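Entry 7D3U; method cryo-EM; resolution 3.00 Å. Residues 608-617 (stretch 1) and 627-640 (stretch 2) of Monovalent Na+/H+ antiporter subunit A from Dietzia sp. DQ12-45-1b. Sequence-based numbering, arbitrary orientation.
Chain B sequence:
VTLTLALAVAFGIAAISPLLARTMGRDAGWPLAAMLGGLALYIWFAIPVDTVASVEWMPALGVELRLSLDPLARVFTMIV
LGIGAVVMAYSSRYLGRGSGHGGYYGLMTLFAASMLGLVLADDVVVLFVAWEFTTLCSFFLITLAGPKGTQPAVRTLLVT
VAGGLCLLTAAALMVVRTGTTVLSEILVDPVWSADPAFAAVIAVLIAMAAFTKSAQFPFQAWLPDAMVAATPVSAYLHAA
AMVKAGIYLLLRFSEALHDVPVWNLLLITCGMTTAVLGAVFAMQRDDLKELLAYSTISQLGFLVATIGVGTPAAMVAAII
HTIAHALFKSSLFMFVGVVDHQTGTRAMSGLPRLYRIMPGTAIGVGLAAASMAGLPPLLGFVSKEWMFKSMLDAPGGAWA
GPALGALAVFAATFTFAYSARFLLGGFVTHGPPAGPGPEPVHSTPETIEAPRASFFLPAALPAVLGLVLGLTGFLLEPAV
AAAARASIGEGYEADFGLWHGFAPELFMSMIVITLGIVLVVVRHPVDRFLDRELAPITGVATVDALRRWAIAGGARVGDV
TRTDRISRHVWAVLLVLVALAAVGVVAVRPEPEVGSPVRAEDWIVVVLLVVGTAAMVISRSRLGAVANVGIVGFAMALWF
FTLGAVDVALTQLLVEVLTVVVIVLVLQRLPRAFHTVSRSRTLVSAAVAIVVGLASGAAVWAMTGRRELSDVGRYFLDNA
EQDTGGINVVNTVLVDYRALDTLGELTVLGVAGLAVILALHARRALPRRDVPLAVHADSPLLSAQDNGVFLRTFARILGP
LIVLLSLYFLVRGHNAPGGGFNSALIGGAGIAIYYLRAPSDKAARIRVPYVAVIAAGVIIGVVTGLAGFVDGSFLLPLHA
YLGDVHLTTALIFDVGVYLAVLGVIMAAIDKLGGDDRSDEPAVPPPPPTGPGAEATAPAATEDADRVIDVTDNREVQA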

# COMPACT_ATOMS: atom_id res chain seq x y z
N LEU B 608 22.30 -30.95 9.00
CA LEU B 608 21.59 -31.26 7.76
C LEU B 608 20.89 -30.04 7.20
O LEU B 608 20.88 -29.83 5.98
CB LEU B 608 20.60 -32.40 8.00
CG LEU B 608 21.26 -33.77 8.07
CD1 LEU B 608 20.23 -34.83 8.37
CD2 LEU B 608 21.98 -34.07 6.78
N LEU B 609 20.31 -29.20 8.06
CA LEU B 609 19.64 -28.00 7.58
C LEU B 609 20.64 -26.99 7.02
O LEU B 609 20.38 -26.37 5.99
CB LEU B 609 18.83 -27.37 8.71
CG LEU B 609 17.88 -26.25 8.30
CD1 LEU B 609 16.90 -26.76 7.26
CD2 LEU B 609 17.15 -25.70 9.51
N VAL B 610 21.79 -26.83 7.69
CA VAL B 610 22.82 -25.93 7.18
C VAL B 610 23.32 -26.41 5.83
O VAL B 610 23.50 -25.61 4.90
CB VAL B 610 23.97 -25.82 8.20
CG1 VAL B 610 25.21 -25.23 7.55
CG2 VAL B 610 23.54 -24.98 9.39
N VAL B 611 23.54 -27.72 5.69
CA VAL B 611 24.04 -28.26 4.44
C VAL B 611 23.01 -28.08 3.33
O VAL B 611 23.36 -27.70 2.20
CB VAL B 611 24.44 -29.74 4.63
CG1 VAL B 611 24.36 -30.48 3.32
CG2 VAL B 611 25.84 -29.83 5.20
N GLY B 612 21.74 -28.34 3.62
CA GLY B 612 20.71 -28.14 2.62
C GLY B 612 20.58 -26.68 2.20
O GLY B 612 20.46 -26.38 1.01
N THR B 613 20.64 -25.76 3.16
CA THR B 613 20.54 -24.35 2.84
C THR B 613 21.73 -23.88 2.01
O THR B 613 21.56 -23.11 1.06
CB THR B 613 20.42 -23.53 4.12
OG1 THR B 613 19.26 -23.94 4.85
CG2 THR B 613 20.30 -22.05 3.81
N ALA B 614 22.93 -24.34 2.35
CA ALA B 614 24.10 -23.96 1.57
C ALA B 614 24.02 -24.53 0.16
O ALA B 614 24.32 -23.83 -0.82
CB ALA B 614 25.38 -24.43 2.27
N ALA B 615 23.61 -25.79 0.03
CA ALA B 615 23.47 -26.39 -1.29
C ALA B 615 22.39 -25.70 -2.11
O ALA B 615 22.45 -25.70 -3.34
CB ALA B 615 23.18 -27.88 -1.17
N MET B 616 21.39 -25.12 -1.45
CA MET B 616 20.37 -24.38 -2.18
C MET B 616 20.87 -23.01 -2.62
O MET B 616 20.59 -22.58 -3.74
CB MET B 616 19.11 -24.22 -1.32
CG MET B 616 18.00 -23.46 -2.02
SD MET B 616 16.59 -23.13 -0.95
CE MET B 616 16.44 -24.70 -0.12
N VAL B 617 21.61 -22.32 -1.75
CA VAL B 617 22.05 -20.97 -2.10
C VAL B 617 23.26 -20.96 -3.02
O VAL B 617 23.54 -19.93 -3.64
CB VAL B 617 22.36 -20.15 -0.84
CG1 VAL B 617 21.16 -20.11 0.09
CG2 VAL B 617 23.58 -20.71 -0.12
N ALA B 627 15.61 -29.79 -5.54
CA ALA B 627 16.00 -30.93 -4.71
C ALA B 627 16.42 -30.46 -3.32
O ALA B 627 16.04 -31.06 -2.31
CB ALA B 627 17.12 -31.72 -5.38
N ASN B 628 17.18 -29.36 -3.25
CA ASN B 628 17.57 -28.82 -1.95
C ASN B 628 16.38 -28.22 -1.22
O ASN B 628 16.37 -28.20 0.01
CB ASN B 628 18.68 -27.79 -2.13
CG ASN B 628 20.00 -28.43 -2.47
OD1 ASN B 628 20.72 -27.96 -3.36
ND2 ASN B 628 20.34 -29.51 -1.78
N VAL B 629 15.37 -27.74 -1.94
CA VAL B 629 14.15 -27.27 -1.29
C VAL B 629 13.42 -28.44 -0.63
O VAL B 629 12.97 -28.34 0.51
CB VAL B 629 13.25 -26.54 -2.30
CG1 VAL B 629 11.79 -26.64 -1.88
CG2 VAL B 629 13.67 -25.09 -2.40
N GLY B 630 13.30 -29.56 -1.35
CA GLY B 630 12.74 -30.75 -0.74
C GLY B 630 13.54 -31.22 0.46
O GLY B 630 12.97 -31.65 1.47
N ILE B 631 14.86 -31.12 0.38
CA ILE B 631 15.71 -31.56 1.48
C ILE B 631 15.55 -30.65 2.69
O ILE B 631 15.50 -31.11 3.83
CB ILE B 631 17.17 -31.65 1.02
CG1 ILE B 631 17.38 -32.93 0.21
CG2 ILE B 631 18.12 -31.61 2.21
CD1 ILE B 631 18.75 -33.05 -0.32
N VAL B 632 15.47 -29.34 2.46
CA VAL B 632 15.26 -28.40 3.56
C VAL B 632 13.88 -28.61 4.17
O VAL B 632 13.70 -28.50 5.39
CB VAL B 632 15.47 -26.96 3.08
CG1 VAL B 632 14.91 -25.97 4.09
CG2 VAL B 632 16.95 -26.70 2.87
N GLY B 633 12.88 -28.93 3.35
CA GLY B 633 11.57 -29.26 3.88
C GLY B 633 11.60 -30.49 4.76
O GLY B 633 10.99 -30.52 5.83
N PHE B 634 12.32 -31.53 4.32
CA PHE B 634 12.45 -32.73 5.14
C PHE B 634 13.20 -32.44 6.43
O PHE B 634 12.84 -32.96 7.50
CB PHE B 634 13.15 -33.83 4.35
CG PHE B 634 12.21 -34.84 3.77
CD1 PHE B 634 11.61 -34.62 2.54
CD2 PHE B 634 11.93 -36.01 4.44
CE1 PHE B 634 10.75 -35.54 2.00
CE2 PHE B 634 11.07 -36.94 3.91
CZ PHE B 634 10.48 -36.71 2.69
N ALA B 635 14.25 -31.62 6.36
CA ALA B 635 15.00 -31.28 7.56
C ALA B 635 14.17 -30.44 8.52
O ALA B 635 14.29 -30.60 9.74
CB ALA B 635 16.29 -30.54 7.19
N MET B 636 13.30 -29.58 8.00
CA MET B 636 12.42 -28.81 8.87
C MET B 636 11.33 -29.69 9.47
O MET B 636 10.90 -29.45 10.60
CB MET B 636 11.80 -27.65 8.09
CG MET B 636 12.77 -26.53 7.79
SD MET B 636 12.98 -25.45 9.21
CE MET B 636 11.28 -24.93 9.45
N ALA B 637 10.88 -30.70 8.74
CA ALA B 637 9.95 -31.66 9.33
C ALA B 637 10.61 -32.45 10.45
O ALA B 637 10.02 -32.65 11.52
CB ALA B 637 9.42 -32.61 8.26
N LEU B 638 11.85 -32.89 10.24
CA LEU B 638 12.61 -33.54 11.30
C LEU B 638 12.83 -32.59 12.48
O LEU B 638 12.82 -33.03 13.63
CB LEU B 638 13.95 -34.04 10.76
CG LEU B 638 14.94 -34.64 11.75
CD1 LEU B 638 14.32 -35.80 12.49
CD2 LEU B 638 16.20 -35.08 11.03
N TRP B 639 13.02 -31.30 12.20
CA TRP B 639 13.14 -30.31 13.26
C TRP B 639 11.87 -30.23 14.08
O TRP B 639 11.90 -30.31 15.32
CB TRP B 639 13.46 -28.95 12.64
CG TRP B 639 14.73 -28.31 13.12
CD1 TRP B 639 15.67 -27.69 12.35
CD2 TRP B 639 15.18 -28.19 14.47
NE1 TRP B 639 16.68 -27.22 13.13
CE2 TRP B 639 16.41 -27.51 14.44
CE3 TRP B 639 14.67 -28.61 15.71
CZ2 TRP B 639 17.14 -27.23 15.59
CZ3 TRP B 639 15.40 -28.33 16.84
CH2 TRP B 639 16.61 -27.64 16.78
N PHE B 640 10.73 -30.05 13.41
CA PHE B 640 9.45 -29.96 14.11
C PHE B 640 9.14 -31.23 14.89
O PHE B 640 8.51 -31.17 15.95
CB PHE B 640 8.32 -29.67 13.13
CG PHE B 640 8.38 -28.30 12.54
CD1 PHE B 640 8.78 -27.22 13.30
CD2 PHE B 640 8.02 -28.08 11.22
CE1 PHE B 640 8.82 -25.95 12.75
CE2 PHE B 640 8.06 -26.82 10.67
CZ PHE B 640 8.46 -25.76 11.44

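The oddest pairing in this contact brings two oxygens together: the backbone O of Ala615 lies 2.8 Å from OD1 of Asn628, a hydrogen-bonding distance between two acceptors. No hydrogen bond joins them as modelled, and the nearest donor does not rescue the arrangement, for Met616 N stands 3.5 Å from the same Asn628 OD1 at a poor angle and already donates to Gly612 O within its own helix. At 3.0 Å resolution the two ends of an asparagine amide are difficult to tell apart, so the assignment of OD1 and ND2 is best treated as open.

With no hydrogen bond across the interface as modelled, the contact illustrates a general principle of membrane-protein packing: two helices can fit closely through interlocking apolar side chains. The helices run nearly antiparallel, at 159°, and their axes approach to 8.7 Å. The register advances by regular steps, with Leu609 facing Ala635, Gly612 facing Val632 and Met616 facing Asn628, their CA atoms 5.3 to 5.7 Å apart.

Gly612 marks the middle of this register. Because it has no side chain, CG2 of Val632 can settle against its backbone, 3.7 Å from Gly612 C. An ideal CB on Gly612 would fall 3.1 Å from Val632 CG2 and 3.3 Å from Ile631 CG2, so the space it would need is already taken. Val632 thus acts as a knob in a hole formed by Leu609, Gly612, Thr613 and Met616. Met616 closes one part of that hole: its CA-to-CB bond points sideways, yet the extended t, t start of its side chain carries CE to 3.6 Å from both Val632 CG2 and Val629 CG2.

Leu609 returns the favour from the other helix. Its CA-to-CB bond also points sideways, but with chi1 in t and chi2 in p its end comes nearer the partner and enters a hole formed by Val632, Ala635, Met636 and Trp639. Leu609 CD1 lies 3.8 Å from both Val632 CG1 and Ala635 CB, while Leu609 CD2 reaches Trp639 CD1 at 3.8 Å, meeting the indole at its edge, near the ring plane. The small side chain of Ala635 points toward stretch 1.

Thr613 shows how a polar residue can be accommodated beside such a surface. Its CA-to-CB bond points away from the partner helix, and OG1 donates a hydrogen bond to Leu609 O at 2.9 Å, satisfying the hydroxyl proton within its own helix.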